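Local coordinates for CPXV018 protein (PDB 4PDC), which probably acts as a secreted MHC class I-like decoy that binds the receptor NKG2D on natural killer cells and so blunts recognition of infected cells, at residues K3-F8 with T79-C84; K36-T41 with F54-F59; P43-D48 with V142-D147; S64-V69 with N115-T120. The protein carries 2 engineered substitutions. One frame throughout, in Å; residues are numbered along the deposited sequence.

Interaction 1 (K3-F8 with T79-C84); sequences KLAFNF and TYFYEC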
# COMPACT_ATOMS: atom_id res chain seq x y z
N LYS E 3 -1.91 13.93 -16.64
CA LYS E 3 -2.14 14.08 -15.21
C LYS E 3 -3.47 13.45 -14.80
O LYS E 3 -4.45 13.49 -15.53
CB LYS E 3 -2.10 15.55 -14.81
CG LYS E 3 -3.09 16.43 -15.56
CD LYS E 3 -2.80 17.90 -15.32
CE LYS E 3 -3.80 18.79 -16.03
NZ LYS E 3 -3.54 20.24 -15.80
N LEU E 4 -3.45 12.84 -13.62
CA LEU E 4 -4.64 12.26 -13.02
C LEU E 4 -4.88 12.98 -11.70
O LEU E 4 -4.02 13.00 -10.83
CB LEU E 4 -4.45 10.75 -12.80
CG LEU E 4 -5.62 9.94 -12.25
CD1 LEU E 4 -6.82 9.97 -13.19
CD2 LEU E 4 -5.16 8.52 -12.02
N ALA E 5 -6.05 13.61 -11.58
CA ALA E 5 -6.37 14.42 -10.41
C ALA E 5 -7.58 13.86 -9.67
O ALA E 5 -8.56 13.42 -10.29
CB ALA E 5 -6.63 15.85 -10.82
N PHE E 6 -7.50 13.89 -8.34
CA PHE E 6 -8.59 13.49 -7.47
C PHE E 6 -9.00 14.68 -6.62
O PHE E 6 -8.17 15.26 -5.93
CB PHE E 6 -8.18 12.33 -6.56
CG PHE E 6 -7.82 11.08 -7.30
CD1 PHE E 6 -6.57 10.93 -7.87
CD2 PHE E 6 -8.73 10.04 -7.40
CE1 PHE E 6 -6.24 9.77 -8.54
CE2 PHE E 6 -8.40 8.88 -8.07
CZ PHE E 6 -7.15 8.75 -8.64
N ASN E 7 -10.28 15.06 -6.69
CA ASN E 7 -10.79 16.18 -5.89
C ASN E 7 -11.82 15.70 -4.87
O ASN E 7 -12.96 15.39 -5.22
CB ASN E 7 -11.40 17.25 -6.79
CG ASN E 7 -11.69 18.54 -6.05
OD1 ASN E 7 -12.84 18.91 -5.82
ND2 ASN E 7 -10.63 19.23 -5.65
N PHE E 8 -11.39 15.62 -3.61
CA PHE E 8 -12.25 15.19 -2.52
C PHE E 8 -12.92 16.40 -1.88
O PHE E 8 -12.24 17.36 -1.52
CB PHE E 8 -11.46 14.43 -1.46
CG PHE E 8 -10.81 13.19 -1.97
CD1 PHE E 8 -9.59 13.26 -2.64
CD2 PHE E 8 -11.39 11.95 -1.77
CE1 PHE E 8 -8.99 12.11 -3.11
CE2 PHE E 8 -10.78 10.80 -2.24
CZ PHE E 8 -9.58 10.88 -2.91
N THR E 79 -11.94 20.66 1.26
CA THR E 79 -11.50 20.09 -0.00
C THR E 79 -10.08 19.57 0.10
O THR E 79 -9.22 20.20 0.72
CB THR E 79 -11.57 21.10 -1.15
OG1 THR E 79 -12.90 21.62 -1.26
CG2 THR E 79 -11.18 20.46 -2.47
N TYR E 80 -9.85 18.41 -0.50
CA TYR E 80 -8.51 17.86 -0.65
C TYR E 80 -8.29 17.51 -2.11
O TYR E 80 -9.02 16.70 -2.68
CB TYR E 80 -8.32 16.63 0.23
CG TYR E 80 -6.99 15.94 0.05
CD1 TYR E 80 -5.79 16.63 0.26
CD2 TYR E 80 -6.91 14.60 -0.31
CE1 TYR E 80 -4.57 16.00 0.11
CE2 TYR E 80 -5.70 13.97 -0.46
CZ TYR E 80 -4.53 14.67 -0.25
OH TYR E 80 -3.32 14.03 -0.41
N PHE E 81 -7.28 18.13 -2.70
CA PHE E 81 -6.95 17.93 -4.11
C PHE E 81 -5.64 17.18 -4.20
O PHE E 81 -4.67 17.59 -3.57
CB PHE E 81 -6.87 19.28 -4.83
CG PHE E 81 -6.43 19.18 -6.26
CD1 PHE E 81 -7.33 18.83 -7.25
CD2 PHE E 81 -5.13 19.47 -6.62
CE1 PHE E 81 -6.93 18.75 -8.57
CE2 PHE E 81 -4.72 19.40 -7.94
CZ PHE E 81 -5.62 19.04 -8.92
N TYR E 82 -5.63 16.07 -4.93
CA TYR E 82 -4.41 15.29 -5.12
C TYR E 82 -4.23 14.95 -6.60
O TYR E 82 -5.13 14.39 -7.23
CB TYR E 82 -4.43 14.01 -4.29
CG TYR E 82 -3.16 13.21 -4.46
CD1 TYR E 82 -2.01 13.54 -3.77
CD2 TYR E 82 -3.11 12.14 -5.34
CE1 TYR E 82 -0.84 12.82 -3.93
CE2 TYR E 82 -1.94 11.41 -5.52
CZ TYR E 82 -0.81 11.76 -4.81
OH TYR E 82 0.35 11.04 -4.97
N GLU E 83 -3.06 15.30 -7.13
CA GLU E 83 -2.78 15.14 -8.55
C GLU E 83 -1.41 14.54 -8.77
O GLU E 83 -0.43 15.01 -8.19
CB GLU E 83 -2.88 16.49 -9.27
CG GLU E 83 -2.64 16.42 -10.77
CD GLU E 83 -2.53 17.79 -11.40
OE1 GLU E 83 -1.40 18.33 -11.44
OE2 GLU E 83 -3.56 18.34 -11.84
N CYS E 84 -1.33 13.51 -9.60
CA CYS E 84 -0.04 13.00 -10.06
C CYS E 84 0.10 13.32 -11.54
O CYS E 84 -0.89 13.39 -12.27
CB CYS E 84 0.10 11.50 -9.78
SG CYS E 84 -0.97 10.37 -10.70
O HOH W 1 -14.17 21.02 -4.43
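In the middle of the antiparallel sheet that floors this MHC class I-like platform, Leu-4, Phe-6 and Phe-8 of strand 2-13 pair with Cys-84, Tyr-82 and Tyr-80 of strand 75-87. Each of the three couples is closed by two backbone hydrogen bonds. The shortest runs from Phe-6 N to Tyr-82 O (2.7 Å), and the return bond from Tyr-82 N to Phe-6 O is nearly straight, 171° at the hydrogen. The non-hydrogen-bonded pairs Ala-5/Glu-83 and Asn-7/Phe-81 alternate with them, and CA-H groups there approach carbonyls, as where Glu-83 CA lies 3.4 Å from Leu-4 O.

The hydrogen-bonded residues send their side chains to the face covered by the helices. Phe-8 and Tyr-80 lie side by side and point the same way, CD1 of Phe-8 being 3.8 Å from CD2 of Tyr-80. Tyr-80 O meets the edge of the Phe-8 ring near its plane. On the same face Cys-84 SG is joined in a disulfide to Cys-134 of helix 131-146.

The other face is more polar. Ala-5 CB packs 3.7 Å from Phe-81 CE1, while ND2 of Asn-7 comes to the edge of the Phe-81 ring. Asn-7 OD1 accepts a bond from a water at 2.9 Å. The aliphatic CD of Lys-3 rests 3.6 Å from Glu-83 OE2, but its ammonium forms a salt bridge with Asp-27. Such a two-faced sheet, aromatic beneath the helices and mixed on the reverse, suits the floor of the MHC class I-like fold.

Interaction 2 (K36-T41 with F54-F59); sequences KDIRPT and FYKNVF
Ile-38 and Lys-56 carry this contact, in which the short outer strand 38-40 of the MHC class I-like platform meets helix 51-64 lying above the sheet. Strand and helix run roughly antiparallel, at 142°, with their axes 9.1 Å apart at closest approach. Ile-38 points toward the helix and reaches it with both branches. CG1 is anti to the backbone N (chi1 -165°), and CD1 at the far end of this branch comes 3.6 Å from Tyr-55 CB. The same methyl sits 4.2 Å from Phe-59 CE2, obliquely to that ring, and so bridges the root of Tyr-55 and the ring of Phe-59, one helical turn further on. The shorter branch, CG2, packs 3.9 Å from Lys-56 CB. Ile-38 also touches Ile-31 of strand 29-33 and lies at the edge of the packing between helix 51-64 and the sheet. The Tyr-55 hydroxyl is hydrogen-bonded to His-137 of helix 131-146.

Lys-56 adds a more exposed, polar margin. Its chain is extended throughout and passes the isoleucine obliquely, bringing CE to 3.5 Å from Lys-36 O. The charged end stays 4.3 Å from Asp-37 OD1, measured from Lys-56 NZ, beyond salt-bridge range, although the opposite charge probably still favours this position. One water joins the two sides instead. It accepts a bond from Lys-56 NZ at 3.2 Å and gives only a weak one to Asp-37 OD1, and its other firm link is to the strand backbone, where Ile-38 N donates to it at 2.9 Å.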
# COMPACT_ATOMS: atom_id res chain seq x y z
N LYS E 36 -21.96 7.52 -1.98
CA LYS E 36 -22.50 6.17 -1.95
C LYS E 36 -22.05 5.37 -3.16
O LYS E 36 -21.42 4.32 -3.03
CB LYS E 36 -24.03 6.21 -1.89
CG LYS E 36 -24.71 4.85 -1.95
CD LYS E 36 -26.22 4.98 -2.03
CE LYS E 36 -26.89 3.62 -2.16
NZ LYS E 36 -28.35 3.73 -2.46
N ASP E 37 -22.39 5.87 -4.35
CA ASP E 37 -22.12 5.17 -5.59
C ASP E 37 -21.04 5.85 -6.41
O ASP E 37 -20.86 7.06 -6.35
CB ASP E 37 -23.40 5.05 -6.42
CG ASP E 37 -24.48 4.24 -5.72
OD1 ASP E 37 -24.36 2.99 -5.71
OD2 ASP E 37 -25.43 4.84 -5.19
N ILE E 38 -20.31 5.04 -7.17
CA ILE E 38 -19.31 5.54 -8.10
C ILE E 38 -19.84 5.31 -9.51
O ILE E 38 -20.62 4.38 -9.73
CB ILE E 38 -17.95 4.84 -7.91
CG1 ILE E 38 -16.84 5.62 -8.61
CG2 ILE E 38 -18.01 3.40 -8.40
CD1 ILE E 38 -15.45 5.27 -8.10
N ARG E 39 -19.43 6.14 -10.45
CA ARG E 39 -19.89 5.97 -11.82
C ARG E 39 -18.94 6.58 -12.84
O ARG E 39 -18.29 7.59 -12.57
CB ARG E 39 -21.29 6.59 -11.99
CG ARG E 39 -21.33 8.09 -11.86
CD ARG E 39 -22.76 8.61 -11.96
NE ARG E 39 -22.81 10.07 -12.03
CZ ARG E 39 -22.79 10.77 -13.16
NH1 ARG E 39 -22.73 10.16 -14.34
NH2 ARG E 39 -22.83 12.10 -13.11
N PRO E 40 -18.86 5.96 -14.03
CA PRO E 40 -18.06 6.55 -15.10
C PRO E 40 -18.74 7.78 -15.69
O PRO E 40 -19.97 7.83 -15.70
CB PRO E 40 -17.96 5.42 -16.13
CG PRO E 40 -19.19 4.62 -15.92
CD PRO E 40 -19.50 4.70 -14.45
N THR E 41 -17.96 8.75 -16.15
CA THR E 41 -18.50 9.96 -16.76
C THR E 41 -17.85 10.20 -18.12
O THR E 41 -17.88 11.31 -18.65
CB THR E 41 -18.29 11.20 -15.87
OG1 THR E 41 -16.89 11.45 -15.69
CG2 THR E 41 -18.94 11.00 -14.50
N PHE E 54 -12.12 -0.31 -7.16
CA PHE E 54 -11.00 0.06 -6.31
C PHE E 54 -11.24 1.45 -5.71
O PHE E 54 -11.12 1.64 -4.50
CB PHE E 54 -9.70 0.03 -7.11
CG PHE E 54 -8.48 0.43 -6.32
CD1 PHE E 54 -7.85 -0.49 -5.50
CD2 PHE E 54 -7.95 1.70 -6.42
CE1 PHE E 54 -6.72 -0.14 -4.78
CE2 PHE E 54 -6.83 2.06 -5.70
CZ PHE E 54 -6.21 1.14 -4.87
N TYR E 55 -11.58 2.41 -6.56
CA TYR E 55 -11.81 3.78 -6.11
C TYR E 55 -13.03 3.87 -5.19
O TYR E 55 -13.04 4.67 -4.25
CB TYR E 55 -11.99 4.73 -7.29
CG TYR E 55 -10.74 4.95 -8.13
CD1 TYR E 55 -9.47 4.90 -7.56
CD2 TYR E 55 -10.83 5.22 -9.49
CE1 TYR E 55 -8.33 5.10 -8.33
CE2 TYR E 55 -9.70 5.43 -10.26
CZ TYR E 55 -8.46 5.36 -9.68
OH TYR E 55 -7.34 5.56 -10.46
N LYS E 56 -14.05 3.06 -5.46
CA LYS E 56 -15.24 3.08 -4.61
C LYS E 56 -14.85 2.77 -3.17
O LYS E 56 -15.34 3.41 -2.24
CB LYS E 56 -16.29 2.09 -5.10
CG LYS E 56 -17.61 2.15 -4.33
CD LYS E 56 -18.65 1.20 -4.90
CE LYS E 56 -19.98 1.32 -4.18
NZ LYS E 56 -21.03 0.45 -4.79
N ASN E 57 -13.94 1.82 -3.00
CA ASN E 57 -13.47 1.46 -1.67
C ASN E 57 -12.57 2.53 -1.06
O ASN E 57 -12.75 2.92 0.09
CB ASN E 57 -12.72 0.12 -1.72
CG ASN E 57 -13.65 -1.06 -1.89
OD1 ASN E 57 -14.77 -1.06 -1.37
ND2 ASN E 57 -13.20 -2.07 -2.62
N VAL E 58 -11.59 3.00 -1.84
CA VAL E 58 -10.68 4.03 -1.36
C VAL E 58 -11.44 5.31 -1.01
O VAL E 58 -11.13 5.96 -0.01
CB VAL E 58 -9.60 4.35 -2.40
CG1 VAL E 58 -8.76 5.56 -1.97
CG2 VAL E 58 -8.70 3.14 -2.62
N PHE E 59 -12.41 5.68 -1.83
CA PHE E 59 -13.14 6.92 -1.61
C PHE E 59 -14.04 6.81 -0.37
O PHE E 59 -14.06 7.70 0.47
CB PHE E 59 -13.97 7.29 -2.84
CG PHE E 59 -13.14 7.64 -4.06
CD1 PHE E 59 -11.76 7.73 -3.98
CD2 PHE E 59 -13.75 7.87 -5.28
CE1 PHE E 59 -11.00 8.04 -5.10
CE2 PHE E 59 -12.99 8.19 -6.41
CZ PHE E 59 -11.62 8.27 -6.31
O HOH W 2 -21.45 2.36 -7.26

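Interaction 3 (P43-D48 with V142-D147); sequences PFMIGD and VRKMED
Phe-44 laid against Met-145, with Lys-144 reaching past it to Asp-48, makes a surface contact at one end of the MHC class I-like platform. It joins the connection between strand 38-40 and helix 51-64 to the last turns of helix 131-146. The loop is compact here, a 3-10 segment at residues 43-45 running into a type II beta turn from Met-45 to Asp-48, with Gly-47 at the position of positive phi.

The Phe-44 ring turns one face to the helix. Met-145 CB stands over that face, 3.8 Å from the ring centroid and only 18° off its normal, a CH-pi contact displaced toward the rim at CE2 and CZ. Met-145 CG also comes to 3.7 Å from Phe-44 CE2. Lys-144 crosses the phenylalanine at about a right angle, its CB resting 3.7 Å from Phe-44 CD1. Leu-25 of strand 16-25 touches both Phe-44 and Met-145, extending this small apolar patch onto the sheet.

Farther out, the lysine chain bends at chi3 (76°), which turns CE toward the loop backbone, 3.5 Å from Phe-44 O. Its ammonium makes a salt bridge with Asp-48, but the hydrogen bond from Lys-144 NZ to Asp-48 OD1 is long and weak. The aspartate is held more firmly by its OD2, which accepts from Leu-52 N at the start of helix 51-64. A shorter link from the lysine goes through water: NZ of Lys-144 donates to it at 2.8 Å, and that water in turn donates to Ile-46 O at 2.9 Å.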
# COMPACT_ATOMS: atom_id res chain seq x y z
N PRO E 43 -17.09 7.74 -21.92
CA PRO E 43 -17.38 6.43 -22.52
C PRO E 43 -16.33 5.34 -22.26
O PRO E 43 -16.72 4.19 -22.05
CB PRO E 43 -17.45 6.75 -24.02
CG PRO E 43 -17.95 8.15 -24.06
CD PRO E 43 -17.33 8.84 -22.87
N PHE E 44 -15.04 5.67 -22.28
CA PHE E 44 -14.02 4.63 -22.19
C PHE E 44 -13.94 4.02 -20.79
O PHE E 44 -13.24 3.03 -20.59
CB PHE E 44 -12.65 5.17 -22.63
CG PHE E 44 -11.95 6.04 -21.61
CD1 PHE E 44 -11.25 5.49 -20.56
CD2 PHE E 44 -11.95 7.42 -21.75
CE1 PHE E 44 -10.60 6.28 -19.64
CE2 PHE E 44 -11.29 8.23 -20.83
CZ PHE E 44 -10.61 7.65 -19.77
N MET E 45 -14.67 4.58 -19.83
CA MET E 45 -14.71 4.03 -18.47
C MET E 45 -15.91 3.11 -18.24
O MET E 45 -15.99 2.44 -17.22
CB MET E 45 -14.72 5.17 -17.45
CG MET E 45 -13.38 5.87 -17.27
SD MET E 45 -12.02 4.75 -16.86
CE MET E 45 -12.66 3.92 -15.41
N ILE E 46 -16.84 3.09 -19.18
CA ILE E 46 -18.01 2.23 -19.06
C ILE E 46 -17.59 0.76 -19.10
O ILE E 46 -16.86 0.34 -19.98
CB ILE E 46 -19.04 2.52 -20.16
CG1 ILE E 46 -19.70 3.88 -19.88
CG2 ILE E 46 -20.10 1.42 -20.23
CD1 ILE E 46 -20.63 4.37 -20.96
N GLY E 47 -18.06 -0.00 -18.11
CA GLY E 47 -17.77 -1.42 -18.04
C GLY E 47 -16.46 -1.74 -17.33
O GLY E 47 -16.12 -2.91 -17.16
N ASP E 48 -15.73 -0.71 -16.92
CA ASP E 48 -14.47 -0.92 -16.21
C ASP E 48 -14.71 -1.71 -14.93
O ASP E 48 -15.61 -1.38 -14.15
CB ASP E 48 -13.80 0.41 -15.91
CG ASP E 48 -12.64 0.26 -14.93
OD1 ASP E 48 -11.60 -0.32 -15.32
OD2 ASP E 48 -12.77 0.72 -13.78
N VAL E 142 -4.61 6.33 -19.43
CA VAL E 142 -4.25 6.96 -20.70
C VAL E 142 -4.38 5.91 -21.81
O VAL E 142 -4.82 6.22 -22.91
CB VAL E 142 -2.83 7.55 -20.67
CG1 VAL E 142 -2.36 7.92 -22.07
CG2 VAL E 142 -2.79 8.78 -19.77
N ARG E 143 -3.99 4.68 -21.50
CA ARG E 143 -4.07 3.58 -22.46
C ARG E 143 -5.52 3.32 -22.89
O ARG E 143 -5.80 3.24 -24.09
CB ARG E 143 -3.46 2.31 -21.86
CG ARG E 143 -3.60 1.07 -22.73
CD ARG E 143 -2.91 1.22 -24.07
NE ARG E 143 -3.01 0.01 -24.87
CZ ARG E 143 -2.21 -1.05 -24.76
NH1 ARG E 143 -1.22 -1.04 -23.87
NH2 ARG E 143 -2.39 -2.11 -25.53
N LYS E 144 -6.42 3.20 -21.93
CA LYS E 144 -7.84 3.01 -22.23
C LYS E 144 -8.36 4.15 -23.08
O LYS E 144 -9.04 3.94 -24.09
CB LYS E 144 -8.67 2.92 -20.95
CG LYS E 144 -8.33 1.76 -20.04
CD LYS E 144 -9.37 1.60 -18.94
CE LYS E 144 -10.65 0.97 -19.46
NZ LYS E 144 -11.68 0.82 -18.39
N MET E 145 -8.03 5.37 -22.67
CA MET E 145 -8.53 6.57 -23.32
C MET E 145 -8.07 6.66 -24.77
O MET E 145 -8.83 7.06 -25.65
CB MET E 145 -8.09 7.81 -22.54
CG MET E 145 -8.50 9.13 -23.15
SD MET E 145 -7.23 9.82 -24.23
CE MET E 145 -5.95 10.23 -23.05
N GLU E 146 -6.82 6.27 -25.02
CA GLU E 146 -6.27 6.33 -26.36
C GLU E 146 -6.79 5.20 -27.24
O GLU E 146 -6.84 5.34 -28.47
CB GLU E 146 -4.74 6.30 -26.31
CG GLU E 146 -4.13 7.60 -25.78
CD GLU E 146 -2.61 7.58 -25.77
OE1 GLU E 146 -2.03 6.50 -25.95
OE2 GLU E 146 -2.01 8.66 -25.58
N ASP E 147 -7.20 4.10 -26.63
CA ASP E 147 -7.76 2.97 -27.37
C ASP E 147 -9.29 3.03 -27.44
O ASP E 147 -9.94 2.07 -27.84
CB ASP E 147 -7.33 1.65 -26.74
CG ASP E 147 -5.84 1.42 -26.81
OD1 ASP E 147 -5.15 2.19 -27.52
OD2 ASP E 147 -5.35 0.47 -26.16
O HOH W 3 -14.06 -0.12 -19.51

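Interaction 4 (S64-V69 with N115-T120); sequences SLFRRV and NMWLTT
Thr-120 OG1, set near the edge of the Phe-66 ring, is gripped by two partners: it donates to Met-116 O at 2.6 Å and also binds Arg-124 NH1. The hydroxyl reaches that carbonyl from above its plane, 39° out of it. These residues belong to helix 113-126, which lies over the sheet of the MHC class I-like platform and meets the irregular loop following helix 51-64.

Phe-66 is the loop's main contribution. CG is anti to the backbone N (chi1 -178°), and the end of the side chain comes close to the helix, where the ring offers a face to Trp-117. The indole presents its edge in a T-shaped stack, CE3 poised over the centre of the phenylalanine face, with ring planes at 84° and centroids 5.1 Å apart. Leu-78 and Leu-10 of the sheet are both touched by both rings. The opposite face of Phe-66 is met near its rim by Arg-68 N.

Met-116 comes obliquely to the same ring. Its CG packs 3.7 Å from Phe-66 CE1, and the sulfur makes a Met-aromatic contact 4.6 Å from the ring centroid. Arg-67, centre of an inverse gamma turn, sends its guanidinium out of this contact, to a salt bridge with an acidic side chain of another protein chain. Its carbonyl instead faces the methionine end, Arg-67 O lying 3.1 Å from Met-116 SD and 3.2 Å from Met-116 CE.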
# COMPACT_ATOMS: atom_id res chain seq x y z
N SER E 64 -15.02 7.82 5.65
CA SER E 64 -15.45 7.12 6.86
C SER E 64 -14.33 7.07 7.90
O SER E 64 -14.59 6.85 9.08
CB SER E 64 -15.94 5.71 6.53
OG SER E 64 -14.88 4.90 6.06
N LEU E 65 -13.09 7.28 7.46
CA LEU E 65 -11.95 7.33 8.37
C LEU E 65 -11.74 8.73 8.94
O LEU E 65 -10.97 8.91 9.89
CB LEU E 65 -10.67 6.89 7.64
CG LEU E 65 -10.55 5.41 7.30
CD1 LEU E 65 -9.39 5.19 6.33
CD2 LEU E 65 -10.36 4.58 8.55
N PHE E 66 -12.40 9.73 8.37
CA PHE E 66 -12.27 11.10 8.86
C PHE E 66 -13.13 11.29 10.10
O PHE E 66 -14.35 11.16 10.04
CB PHE E 66 -12.66 12.11 7.78
CG PHE E 66 -12.50 13.55 8.21
CD1 PHE E 66 -11.29 14.01 8.70
CD2 PHE E 66 -13.57 14.43 8.12
CE1 PHE E 66 -11.15 15.34 9.09
CE2 PHE E 66 -13.43 15.75 8.51
CZ PHE E 66 -12.23 16.20 9.00
N ARG E 67 -12.48 11.58 11.22
CA ARG E 67 -13.18 11.69 12.49
C ARG E 67 -13.67 13.11 12.74
O ARG E 67 -13.21 13.80 13.65
CB ARG E 67 -12.26 11.23 13.63
CG ARG E 67 -11.66 9.86 13.38
CD ARG E 67 -11.31 9.14 14.67
NE ARG E 67 -10.15 9.70 15.35
CZ ARG E 67 -8.90 9.26 15.20
NH1 ARG E 67 -8.63 8.24 14.38
NH2 ARG E 67 -7.92 9.84 15.87
N ARG E 68 -14.60 13.54 11.90
CA ARG E 68 -15.19 14.87 11.99
C ARG E 68 -15.85 15.08 13.36
O ARG E 68 -16.60 14.23 13.82
CB ARG E 68 -16.22 15.06 10.88
CG ARG E 68 -16.94 16.40 10.89
CD ARG E 68 -17.87 16.56 9.69
NE ARG E 68 -19.21 16.06 9.95
CZ ARG E 68 -19.62 14.81 9.71
NH1 ARG E 68 -18.79 13.91 9.21
NH2 ARG E 68 -20.87 14.46 9.99
N VAL E 69 -15.56 16.21 14.00
CA VAL E 69 -16.20 16.54 15.27
C VAL E 69 -17.39 17.45 15.00
O VAL E 69 -17.32 18.33 14.15
CB VAL E 69 -15.23 17.23 16.27
CG1 VAL E 69 -14.07 16.31 16.60
CG2 VAL E 69 -14.72 18.55 15.73
N ASN E 115 -7.91 21.42 11.08
CA ASN E 115 -6.60 20.84 11.37
C ASN E 115 -6.54 19.34 11.11
O ASN E 115 -5.56 18.85 10.54
CB ASN E 115 -6.21 21.12 12.83
CG ASN E 115 -5.69 22.54 13.02
OD1 ASN E 115 -5.04 23.10 12.14
ND2 ASN E 115 -5.98 23.12 14.18
N MET E 116 -7.57 18.62 11.52
CA MET E 116 -7.60 17.17 11.31
C MET E 116 -7.61 16.85 9.82
O MET E 116 -6.95 15.90 9.37
CB MET E 116 -8.82 16.56 12.00
CG MET E 116 -8.83 15.05 11.97
SD MET E 116 -10.34 14.34 12.65
CE MET E 116 -10.32 15.02 14.32
N TRP E 117 -8.37 17.63 9.07
CA TRP E 117 -8.45 17.45 7.62
C TRP E 117 -7.07 17.62 6.99
O TRP E 117 -6.68 16.86 6.10
CB TRP E 117 -9.44 18.47 7.04
CG TRP E 117 -9.66 18.35 5.56
CD1 TRP E 117 -9.06 19.09 4.58
CD2 TRP E 117 -10.55 17.45 4.89
NE1 TRP E 117 -9.53 18.70 3.34
CE2 TRP E 117 -10.44 17.70 3.51
CE3 TRP E 117 -11.43 16.45 5.33
CZ2 TRP E 117 -11.18 16.99 2.56
CZ3 TRP E 117 -12.16 15.75 4.38
CH2 TRP E 117 -12.03 16.03 3.02
N LEU E 118 -6.33 18.61 7.47
CA LEU E 118 -5.00 18.92 6.96
C LEU E 118 -4.00 17.82 7.28
O LEU E 118 -3.17 17.47 6.44
CB LEU E 118 -4.51 20.25 7.55
CG LEU E 118 -3.08 20.69 7.20
CD1 LEU E 118 -2.93 20.96 5.71
CD2 LEU E 118 -2.67 21.91 8.01
N THR E 119 -4.07 17.29 8.49
CA THR E 119 -3.07 16.33 8.94
C THR E 119 -3.42 14.87 8.61
O THR E 119 -2.59 13.99 8.85
CB THR E 119 -2.84 16.43 10.46
OG1 THR E 119 -4.04 16.10 11.16
CG2 THR E 119 -2.39 17.83 10.83
N THR E 120 -4.61 14.62 8.07
CA THR E 120 -5.04 13.23 7.83
C THR E 120 -5.50 12.90 6.42
O THR E 120 -5.67 11.73 6.09
CB THR E 120 -6.20 12.82 8.77
OG1 THR E 120 -7.39 13.53 8.39
CG2 THR E 120 -5.86 13.09 10.22

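How the interactions relate
Interaction 1 is the buried core, a pairing of two central strands; interactions 2 and 4 are partly buried and interaction 3 lies at the surface. Interaction 2 joins an edge strand to helix 51-64, and interactions 3 and 4 join loops to helices 131-146 and 113-126. Interaction 2 touches interaction 1 directly, since Phe-59 and Tyr-55 rest on the Phe-6 and Phe-8 rings. Interaction 4 reaches it where Trp-117 NE1 probably donates to Thr-79 O (3.0 Å). Interaction 3 meets interaction 2 through Pro-40 and Met-45. Backbone bonds dominate the core, aliphatic and aromatic packing the helix contacts, and lysines bonded through water mark the margins of interactions 2 and 3.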